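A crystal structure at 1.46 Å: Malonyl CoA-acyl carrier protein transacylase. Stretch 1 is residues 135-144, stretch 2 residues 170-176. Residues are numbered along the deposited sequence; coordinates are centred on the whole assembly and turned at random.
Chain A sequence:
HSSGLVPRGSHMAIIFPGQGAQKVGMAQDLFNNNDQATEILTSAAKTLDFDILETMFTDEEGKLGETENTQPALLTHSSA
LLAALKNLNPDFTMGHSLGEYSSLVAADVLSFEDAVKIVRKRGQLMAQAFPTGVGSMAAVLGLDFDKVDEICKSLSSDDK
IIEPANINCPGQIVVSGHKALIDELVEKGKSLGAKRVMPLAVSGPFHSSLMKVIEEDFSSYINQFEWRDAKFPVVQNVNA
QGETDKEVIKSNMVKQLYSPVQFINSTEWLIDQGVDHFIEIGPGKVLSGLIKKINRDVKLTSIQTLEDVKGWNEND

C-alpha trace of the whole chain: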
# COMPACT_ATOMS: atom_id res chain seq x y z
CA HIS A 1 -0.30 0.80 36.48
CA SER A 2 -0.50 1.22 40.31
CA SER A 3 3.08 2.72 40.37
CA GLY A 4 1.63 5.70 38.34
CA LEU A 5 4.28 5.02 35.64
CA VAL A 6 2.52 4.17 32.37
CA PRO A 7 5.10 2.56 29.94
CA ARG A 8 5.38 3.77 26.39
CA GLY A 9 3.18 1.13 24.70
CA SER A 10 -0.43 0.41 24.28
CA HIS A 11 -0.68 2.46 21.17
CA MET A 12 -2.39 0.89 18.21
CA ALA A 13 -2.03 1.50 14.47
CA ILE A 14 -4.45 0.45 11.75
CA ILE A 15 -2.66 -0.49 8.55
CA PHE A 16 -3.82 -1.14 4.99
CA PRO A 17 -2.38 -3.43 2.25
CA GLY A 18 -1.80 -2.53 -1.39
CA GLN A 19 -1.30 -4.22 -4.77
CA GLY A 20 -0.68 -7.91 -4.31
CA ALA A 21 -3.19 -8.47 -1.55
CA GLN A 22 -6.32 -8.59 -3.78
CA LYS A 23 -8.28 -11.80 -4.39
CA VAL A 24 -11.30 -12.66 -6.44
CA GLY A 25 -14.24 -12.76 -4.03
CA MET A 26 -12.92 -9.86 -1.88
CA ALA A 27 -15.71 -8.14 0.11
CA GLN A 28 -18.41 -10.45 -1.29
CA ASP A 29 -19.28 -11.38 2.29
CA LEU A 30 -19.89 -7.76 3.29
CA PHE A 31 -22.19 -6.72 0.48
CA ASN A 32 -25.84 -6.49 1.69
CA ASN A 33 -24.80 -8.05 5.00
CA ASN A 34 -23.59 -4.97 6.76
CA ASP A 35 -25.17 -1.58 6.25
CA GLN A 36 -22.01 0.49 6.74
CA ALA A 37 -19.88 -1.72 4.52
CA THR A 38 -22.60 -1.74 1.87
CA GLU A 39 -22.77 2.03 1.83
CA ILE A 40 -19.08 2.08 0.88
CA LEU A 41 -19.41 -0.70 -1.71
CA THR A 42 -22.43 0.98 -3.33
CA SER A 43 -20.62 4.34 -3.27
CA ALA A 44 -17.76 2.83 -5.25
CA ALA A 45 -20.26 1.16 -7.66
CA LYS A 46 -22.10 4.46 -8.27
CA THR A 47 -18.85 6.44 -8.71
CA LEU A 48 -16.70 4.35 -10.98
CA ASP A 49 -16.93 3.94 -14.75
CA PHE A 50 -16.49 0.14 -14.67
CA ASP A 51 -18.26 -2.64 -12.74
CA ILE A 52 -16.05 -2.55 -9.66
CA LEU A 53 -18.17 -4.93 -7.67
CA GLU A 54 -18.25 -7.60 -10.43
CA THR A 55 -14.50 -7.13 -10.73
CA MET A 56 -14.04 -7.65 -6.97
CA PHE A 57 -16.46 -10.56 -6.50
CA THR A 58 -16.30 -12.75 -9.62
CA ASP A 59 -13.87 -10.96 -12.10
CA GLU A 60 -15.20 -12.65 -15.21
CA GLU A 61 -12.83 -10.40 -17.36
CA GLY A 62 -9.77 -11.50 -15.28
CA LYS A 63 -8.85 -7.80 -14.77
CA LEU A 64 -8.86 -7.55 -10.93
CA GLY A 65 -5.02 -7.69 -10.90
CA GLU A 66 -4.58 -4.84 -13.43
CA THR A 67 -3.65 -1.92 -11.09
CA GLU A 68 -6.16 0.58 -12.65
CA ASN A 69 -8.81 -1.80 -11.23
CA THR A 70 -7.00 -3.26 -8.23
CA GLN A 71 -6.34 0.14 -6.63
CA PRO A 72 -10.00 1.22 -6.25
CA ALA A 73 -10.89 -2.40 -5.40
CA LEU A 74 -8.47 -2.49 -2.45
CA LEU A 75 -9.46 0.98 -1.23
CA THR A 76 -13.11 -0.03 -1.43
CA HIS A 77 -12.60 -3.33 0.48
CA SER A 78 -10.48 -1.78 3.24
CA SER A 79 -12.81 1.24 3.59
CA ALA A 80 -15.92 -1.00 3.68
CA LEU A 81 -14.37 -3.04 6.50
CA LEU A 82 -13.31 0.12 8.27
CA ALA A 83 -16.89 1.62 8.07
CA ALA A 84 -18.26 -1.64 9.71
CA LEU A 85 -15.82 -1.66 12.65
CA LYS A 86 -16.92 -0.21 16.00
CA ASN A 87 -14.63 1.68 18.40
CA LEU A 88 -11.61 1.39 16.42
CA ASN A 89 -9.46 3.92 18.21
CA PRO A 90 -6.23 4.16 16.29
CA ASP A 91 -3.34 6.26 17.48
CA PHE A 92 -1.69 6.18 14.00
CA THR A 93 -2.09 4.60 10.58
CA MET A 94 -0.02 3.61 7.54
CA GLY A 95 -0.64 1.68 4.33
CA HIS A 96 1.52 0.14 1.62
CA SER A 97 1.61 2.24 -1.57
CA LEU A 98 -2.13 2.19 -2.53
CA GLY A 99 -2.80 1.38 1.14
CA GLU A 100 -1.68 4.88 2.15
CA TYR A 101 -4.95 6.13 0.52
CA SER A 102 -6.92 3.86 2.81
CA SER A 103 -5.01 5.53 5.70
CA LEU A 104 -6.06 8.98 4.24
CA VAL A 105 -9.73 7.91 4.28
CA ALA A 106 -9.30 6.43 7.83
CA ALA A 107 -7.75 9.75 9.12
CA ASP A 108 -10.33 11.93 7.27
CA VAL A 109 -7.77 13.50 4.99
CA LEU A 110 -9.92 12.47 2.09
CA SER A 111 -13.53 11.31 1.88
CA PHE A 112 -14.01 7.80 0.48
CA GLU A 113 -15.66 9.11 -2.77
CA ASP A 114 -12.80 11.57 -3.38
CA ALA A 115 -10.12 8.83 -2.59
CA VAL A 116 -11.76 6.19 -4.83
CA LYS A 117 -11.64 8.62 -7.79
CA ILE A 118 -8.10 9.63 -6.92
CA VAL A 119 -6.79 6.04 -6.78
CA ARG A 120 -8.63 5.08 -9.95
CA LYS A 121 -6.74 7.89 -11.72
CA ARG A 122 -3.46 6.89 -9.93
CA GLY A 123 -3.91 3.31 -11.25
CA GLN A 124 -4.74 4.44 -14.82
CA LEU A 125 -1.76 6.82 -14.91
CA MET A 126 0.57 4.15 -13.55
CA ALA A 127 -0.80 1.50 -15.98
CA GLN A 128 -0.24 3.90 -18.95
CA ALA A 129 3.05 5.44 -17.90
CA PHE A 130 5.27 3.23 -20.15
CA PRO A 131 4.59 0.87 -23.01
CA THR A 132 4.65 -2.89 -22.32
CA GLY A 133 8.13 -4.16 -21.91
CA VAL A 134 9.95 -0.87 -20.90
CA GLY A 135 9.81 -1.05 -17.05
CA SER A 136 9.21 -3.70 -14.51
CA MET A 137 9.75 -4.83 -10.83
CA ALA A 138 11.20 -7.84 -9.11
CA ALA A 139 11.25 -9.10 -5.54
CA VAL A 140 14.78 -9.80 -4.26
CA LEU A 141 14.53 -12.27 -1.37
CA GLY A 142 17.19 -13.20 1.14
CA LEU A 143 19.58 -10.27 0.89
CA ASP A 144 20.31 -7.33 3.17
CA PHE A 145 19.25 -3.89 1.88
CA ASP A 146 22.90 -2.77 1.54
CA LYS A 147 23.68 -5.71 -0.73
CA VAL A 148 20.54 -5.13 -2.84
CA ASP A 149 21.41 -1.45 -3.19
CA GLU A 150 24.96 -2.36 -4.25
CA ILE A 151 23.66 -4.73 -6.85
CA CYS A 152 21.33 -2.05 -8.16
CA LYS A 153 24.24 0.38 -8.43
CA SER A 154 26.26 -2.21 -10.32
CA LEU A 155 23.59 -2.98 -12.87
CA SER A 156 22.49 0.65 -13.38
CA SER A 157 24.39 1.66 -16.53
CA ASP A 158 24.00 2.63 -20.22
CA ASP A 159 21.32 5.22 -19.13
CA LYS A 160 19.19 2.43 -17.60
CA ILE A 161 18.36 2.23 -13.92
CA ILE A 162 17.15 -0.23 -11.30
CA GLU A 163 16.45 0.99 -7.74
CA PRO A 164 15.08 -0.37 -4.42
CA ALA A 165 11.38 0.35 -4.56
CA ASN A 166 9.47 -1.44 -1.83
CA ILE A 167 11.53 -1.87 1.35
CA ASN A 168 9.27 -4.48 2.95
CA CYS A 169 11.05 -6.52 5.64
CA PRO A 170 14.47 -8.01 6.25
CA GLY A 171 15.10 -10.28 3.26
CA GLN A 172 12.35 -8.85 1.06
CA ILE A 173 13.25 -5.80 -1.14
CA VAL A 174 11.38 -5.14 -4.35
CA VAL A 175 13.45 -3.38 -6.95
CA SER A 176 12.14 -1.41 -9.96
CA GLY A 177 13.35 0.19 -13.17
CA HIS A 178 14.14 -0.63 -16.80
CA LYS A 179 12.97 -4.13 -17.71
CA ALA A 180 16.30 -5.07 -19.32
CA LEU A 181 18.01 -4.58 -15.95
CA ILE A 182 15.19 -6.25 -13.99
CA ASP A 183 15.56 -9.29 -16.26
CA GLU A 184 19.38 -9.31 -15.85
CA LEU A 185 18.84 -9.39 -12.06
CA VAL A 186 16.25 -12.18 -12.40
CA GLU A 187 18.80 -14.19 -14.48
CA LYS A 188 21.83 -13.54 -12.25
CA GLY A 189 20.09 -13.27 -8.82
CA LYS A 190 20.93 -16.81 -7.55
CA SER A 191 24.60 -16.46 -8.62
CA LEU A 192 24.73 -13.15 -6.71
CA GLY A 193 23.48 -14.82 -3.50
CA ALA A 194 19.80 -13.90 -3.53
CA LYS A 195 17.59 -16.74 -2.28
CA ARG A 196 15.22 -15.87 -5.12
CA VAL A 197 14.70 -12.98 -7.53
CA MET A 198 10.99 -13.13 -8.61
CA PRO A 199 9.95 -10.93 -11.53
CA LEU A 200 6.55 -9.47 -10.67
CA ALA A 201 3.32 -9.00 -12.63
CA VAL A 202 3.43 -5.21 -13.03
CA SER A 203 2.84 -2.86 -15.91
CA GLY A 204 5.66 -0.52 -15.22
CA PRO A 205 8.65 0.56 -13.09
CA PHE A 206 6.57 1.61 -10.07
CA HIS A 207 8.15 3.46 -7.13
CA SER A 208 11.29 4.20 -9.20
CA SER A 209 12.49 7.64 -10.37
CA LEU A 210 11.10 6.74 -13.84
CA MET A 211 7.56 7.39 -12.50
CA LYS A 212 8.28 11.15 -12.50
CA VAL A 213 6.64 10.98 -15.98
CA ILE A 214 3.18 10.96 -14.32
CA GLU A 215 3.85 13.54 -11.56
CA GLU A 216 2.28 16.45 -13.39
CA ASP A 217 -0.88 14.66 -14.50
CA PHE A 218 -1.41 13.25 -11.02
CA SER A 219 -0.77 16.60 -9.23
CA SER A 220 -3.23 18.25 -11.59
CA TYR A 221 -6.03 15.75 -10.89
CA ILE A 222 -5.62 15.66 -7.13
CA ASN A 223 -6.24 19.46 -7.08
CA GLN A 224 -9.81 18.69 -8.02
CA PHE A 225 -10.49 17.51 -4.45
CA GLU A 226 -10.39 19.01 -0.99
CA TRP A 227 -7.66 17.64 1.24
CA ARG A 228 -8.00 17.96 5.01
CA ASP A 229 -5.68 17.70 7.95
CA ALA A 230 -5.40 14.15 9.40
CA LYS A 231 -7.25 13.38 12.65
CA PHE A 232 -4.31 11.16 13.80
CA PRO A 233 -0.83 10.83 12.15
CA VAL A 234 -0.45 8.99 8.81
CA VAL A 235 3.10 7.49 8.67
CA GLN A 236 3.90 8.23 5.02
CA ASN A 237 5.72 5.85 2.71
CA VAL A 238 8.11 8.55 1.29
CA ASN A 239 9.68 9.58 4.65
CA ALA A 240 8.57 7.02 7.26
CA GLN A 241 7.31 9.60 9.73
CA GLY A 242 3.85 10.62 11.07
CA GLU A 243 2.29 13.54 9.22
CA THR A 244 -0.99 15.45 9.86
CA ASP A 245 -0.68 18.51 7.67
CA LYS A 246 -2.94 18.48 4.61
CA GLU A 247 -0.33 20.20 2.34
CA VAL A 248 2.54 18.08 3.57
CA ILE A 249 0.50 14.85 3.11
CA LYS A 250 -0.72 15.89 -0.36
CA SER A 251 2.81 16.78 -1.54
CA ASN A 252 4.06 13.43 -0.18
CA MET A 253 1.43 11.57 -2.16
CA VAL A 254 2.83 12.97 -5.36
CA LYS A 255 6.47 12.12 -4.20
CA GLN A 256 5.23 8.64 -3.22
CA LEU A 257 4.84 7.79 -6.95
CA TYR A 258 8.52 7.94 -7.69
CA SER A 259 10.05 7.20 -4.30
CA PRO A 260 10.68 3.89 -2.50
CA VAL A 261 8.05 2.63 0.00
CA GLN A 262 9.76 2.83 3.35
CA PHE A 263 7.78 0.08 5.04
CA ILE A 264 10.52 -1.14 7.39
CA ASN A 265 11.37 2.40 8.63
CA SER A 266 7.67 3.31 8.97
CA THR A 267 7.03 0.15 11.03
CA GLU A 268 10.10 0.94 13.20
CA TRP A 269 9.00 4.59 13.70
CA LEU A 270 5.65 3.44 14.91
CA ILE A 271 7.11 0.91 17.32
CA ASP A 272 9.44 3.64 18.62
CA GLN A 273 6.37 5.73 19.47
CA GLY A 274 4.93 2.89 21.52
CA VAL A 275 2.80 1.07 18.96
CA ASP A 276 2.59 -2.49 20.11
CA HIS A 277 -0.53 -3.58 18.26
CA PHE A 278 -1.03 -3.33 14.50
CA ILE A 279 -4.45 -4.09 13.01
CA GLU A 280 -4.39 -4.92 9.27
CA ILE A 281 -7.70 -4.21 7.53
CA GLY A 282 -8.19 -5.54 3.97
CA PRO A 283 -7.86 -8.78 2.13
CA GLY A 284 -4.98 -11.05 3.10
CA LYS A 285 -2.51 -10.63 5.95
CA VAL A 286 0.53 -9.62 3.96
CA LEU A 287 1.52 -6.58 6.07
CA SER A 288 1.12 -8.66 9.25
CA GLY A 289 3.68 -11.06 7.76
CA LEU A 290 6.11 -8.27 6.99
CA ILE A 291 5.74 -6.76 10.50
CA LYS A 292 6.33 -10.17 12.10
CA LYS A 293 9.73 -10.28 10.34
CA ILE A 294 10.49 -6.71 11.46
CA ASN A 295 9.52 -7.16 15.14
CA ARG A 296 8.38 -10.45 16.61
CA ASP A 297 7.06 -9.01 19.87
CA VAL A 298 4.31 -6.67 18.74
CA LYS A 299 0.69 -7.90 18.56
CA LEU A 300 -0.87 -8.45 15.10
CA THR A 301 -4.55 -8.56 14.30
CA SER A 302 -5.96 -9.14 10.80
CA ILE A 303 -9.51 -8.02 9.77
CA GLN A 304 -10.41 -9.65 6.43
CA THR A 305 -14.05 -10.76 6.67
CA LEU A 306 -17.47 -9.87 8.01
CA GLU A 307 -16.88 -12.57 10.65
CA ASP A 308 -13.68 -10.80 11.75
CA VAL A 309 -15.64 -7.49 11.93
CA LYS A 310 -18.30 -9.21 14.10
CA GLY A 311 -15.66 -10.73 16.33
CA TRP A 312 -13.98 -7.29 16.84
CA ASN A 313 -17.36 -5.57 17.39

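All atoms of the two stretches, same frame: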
# COMPACT_ATOMS: atom_id res chain seq x y z
N GLY A 135 9.44 -1.07 -18.50
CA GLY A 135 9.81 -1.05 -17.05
C GLY A 135 9.14 -2.17 -16.34
O GLY A 135 8.05 -2.67 -16.73
N SER A 136 9.80 -2.60 -15.27
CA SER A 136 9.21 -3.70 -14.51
C SER A 136 9.70 -3.67 -13.06
O SER A 136 10.35 -2.70 -12.64
CB SER A 136 9.66 -5.00 -15.21
OG SER A 136 8.92 -6.11 -14.66
N MET A 137 9.37 -4.73 -12.30
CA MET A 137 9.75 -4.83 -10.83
C MET A 137 10.09 -6.26 -10.57
O MET A 137 9.59 -7.18 -11.25
CB MET A 137 8.63 -4.36 -9.89
CG MET A 137 8.18 -2.88 -10.18
SD MET A 137 6.83 -2.50 -9.09
CE MET A 137 7.75 -1.97 -7.64
N ALA A 138 10.93 -6.47 -9.53
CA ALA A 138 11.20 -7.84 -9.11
C ALA A 138 11.42 -7.86 -7.61
O ALA A 138 12.04 -6.97 -7.05
CB ALA A 138 12.48 -8.38 -9.81
N ALA A 139 10.98 -8.96 -6.99
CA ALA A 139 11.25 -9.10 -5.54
C ALA A 139 12.59 -9.81 -5.35
O ALA A 139 12.78 -10.91 -5.83
CB ALA A 139 10.11 -9.91 -4.91
N VAL A 140 13.46 -9.16 -4.59
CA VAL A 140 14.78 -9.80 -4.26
C VAL A 140 14.61 -10.35 -2.82
O VAL A 140 14.34 -9.56 -1.88
CB VAL A 140 15.90 -8.79 -4.34
CG1 VAL A 140 17.22 -9.49 -3.94
CG2 VAL A 140 15.97 -8.12 -5.72
N LEU A 141 14.78 -11.67 -2.68
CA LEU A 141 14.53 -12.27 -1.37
C LEU A 141 15.87 -12.71 -0.84
O LEU A 141 16.67 -13.29 -1.56
CB LEU A 141 13.60 -13.45 -1.47
CG LEU A 141 12.25 -13.10 -2.15
CD1 LEU A 141 11.33 -14.30 -2.19
CD2 LEU A 141 11.47 -11.88 -1.52
N GLY A 142 16.05 -12.56 0.47
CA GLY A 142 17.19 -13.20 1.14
C GLY A 142 18.43 -12.37 1.24
O GLY A 142 19.48 -12.86 1.71
N LEU A 143 18.39 -11.09 0.83
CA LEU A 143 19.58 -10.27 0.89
C LEU A 143 19.38 -9.05 1.72
O LEU A 143 18.33 -8.46 1.68
CB LEU A 143 20.01 -9.82 -0.55
CG LEU A 143 20.64 -10.86 -1.41
CD1 LEU A 143 20.94 -10.22 -2.78
CD2 LEU A 143 21.97 -11.38 -0.77
N ASP A 144 20.41 -8.60 2.43
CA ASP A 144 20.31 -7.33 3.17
C ASP A 144 20.12 -6.14 2.22
O ASP A 144 20.55 -6.19 1.07
CB ASP A 144 21.54 -7.12 4.05
CG ASP A 144 21.45 -7.84 5.38
OD1 ASP A 144 20.37 -8.39 5.68
OD2 ASP A 144 22.45 -7.86 6.12
N PRO A 170 13.16 -7.37 6.46
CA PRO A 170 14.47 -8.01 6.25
C PRO A 170 14.34 -9.18 5.35
O PRO A 170 13.47 -10.10 5.57
CB PRO A 170 14.82 -8.49 7.68
CG PRO A 170 14.21 -7.46 8.55
CD PRO A 170 12.79 -7.27 7.90
N GLY A 171 15.14 -9.18 4.25
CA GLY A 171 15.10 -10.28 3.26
C GLY A 171 14.04 -10.14 2.19
O GLY A 171 13.83 -11.05 1.46
N GLN A 172 13.30 -9.00 2.17
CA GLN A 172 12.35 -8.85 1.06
C GLN A 172 12.41 -7.38 0.60
O GLN A 172 11.87 -6.48 1.25
CB GLN A 172 10.94 -9.21 1.48
CG GLN A 172 9.95 -9.04 0.25
CD GLN A 172 8.52 -9.32 0.66
OE1 GLN A 172 8.21 -10.42 1.25
NE2 GLN A 172 7.66 -8.45 0.32
N ILE A 173 13.08 -7.14 -0.55
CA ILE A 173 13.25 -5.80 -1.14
C ILE A 173 12.81 -5.92 -2.57
O ILE A 173 13.39 -6.68 -3.32
CB ILE A 173 14.74 -5.30 -1.08
CG1 ILE A 173 15.31 -5.31 0.40
CG2 ILE A 173 14.83 -3.89 -1.71
CD1 ILE A 173 14.53 -4.57 1.40
N VAL A 174 11.76 -5.15 -2.94
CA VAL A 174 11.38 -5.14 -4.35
C VAL A 174 12.14 -4.03 -5.00
O VAL A 174 12.20 -2.95 -4.47
CB VAL A 174 9.84 -4.87 -4.45
CG1 VAL A 174 9.40 -4.95 -5.95
CG2 VAL A 174 9.02 -5.91 -3.68
N VAL A 175 12.71 -4.36 -6.18
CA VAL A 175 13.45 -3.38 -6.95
C VAL A 175 12.63 -3.04 -8.23
O VAL A 175 11.71 -3.79 -8.62
CB VAL A 175 14.82 -3.85 -7.37
CG1 VAL A 175 15.65 -4.15 -6.03
CG2 VAL A 175 14.77 -5.13 -8.22
N SER A 176 12.93 -1.89 -8.83
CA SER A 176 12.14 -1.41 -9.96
C SER A 176 12.97 -0.61 -10.92
O SER A 176 13.93 0.06 -10.53
CB SER A 176 11.04 -0.50 -9.37
OG SER A 176 10.20 -0.05 -10.37
O HOH W 1 16.60 -6.99 3.38

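The apolar centre lies around Ala139 and Val174, whose CA atoms approach to 4.1 Å in a non-hydrogen-bonded antiparallel pair. On this face Ala139 CB sits 4.3 Å from Val174 CG2, while Met137, with chi1 m, chi2 t and chi3 p, brings its CE to 3.8 Å from Val174 CG1. The opposite face carries Ala138, Val140, Ile173 and Val175; there Val140 CG2 meets Val175 CG1 at 4.0 Å, a diagonal contact between neighbouring pairs, and Ala138 CB lies 4.3 Å from Val175 CG2.

The backbone holds these side chains in register. The strands 135-141 and 172-176 run at 154° to each other, and two pairs bond reciprocally: Ala138 N to Val175 O (2.9 Å) with Val175 N to Ala138 O (2.8 Å), and Val140 N to Ile173 O (2.8 Å) with Ile173 N to Val140 O (3.0 Å). N-H...O angles of 156° to 175° support all four. Met137 CA adds a CA-H...O contact to Val175 O at 3.1 Å.

Toward the partly exposed end, Leu141 CD2 packs 3.7 Å from Gln172 CG. Beyond it, Gly142 N donates to Gly171 O (2.9 Å, 160°), extending the ladder past the strands. One water closes this edge, donating to Leu143 O and accepting from Gly171 N, each at 2.8 Å from its oxygen.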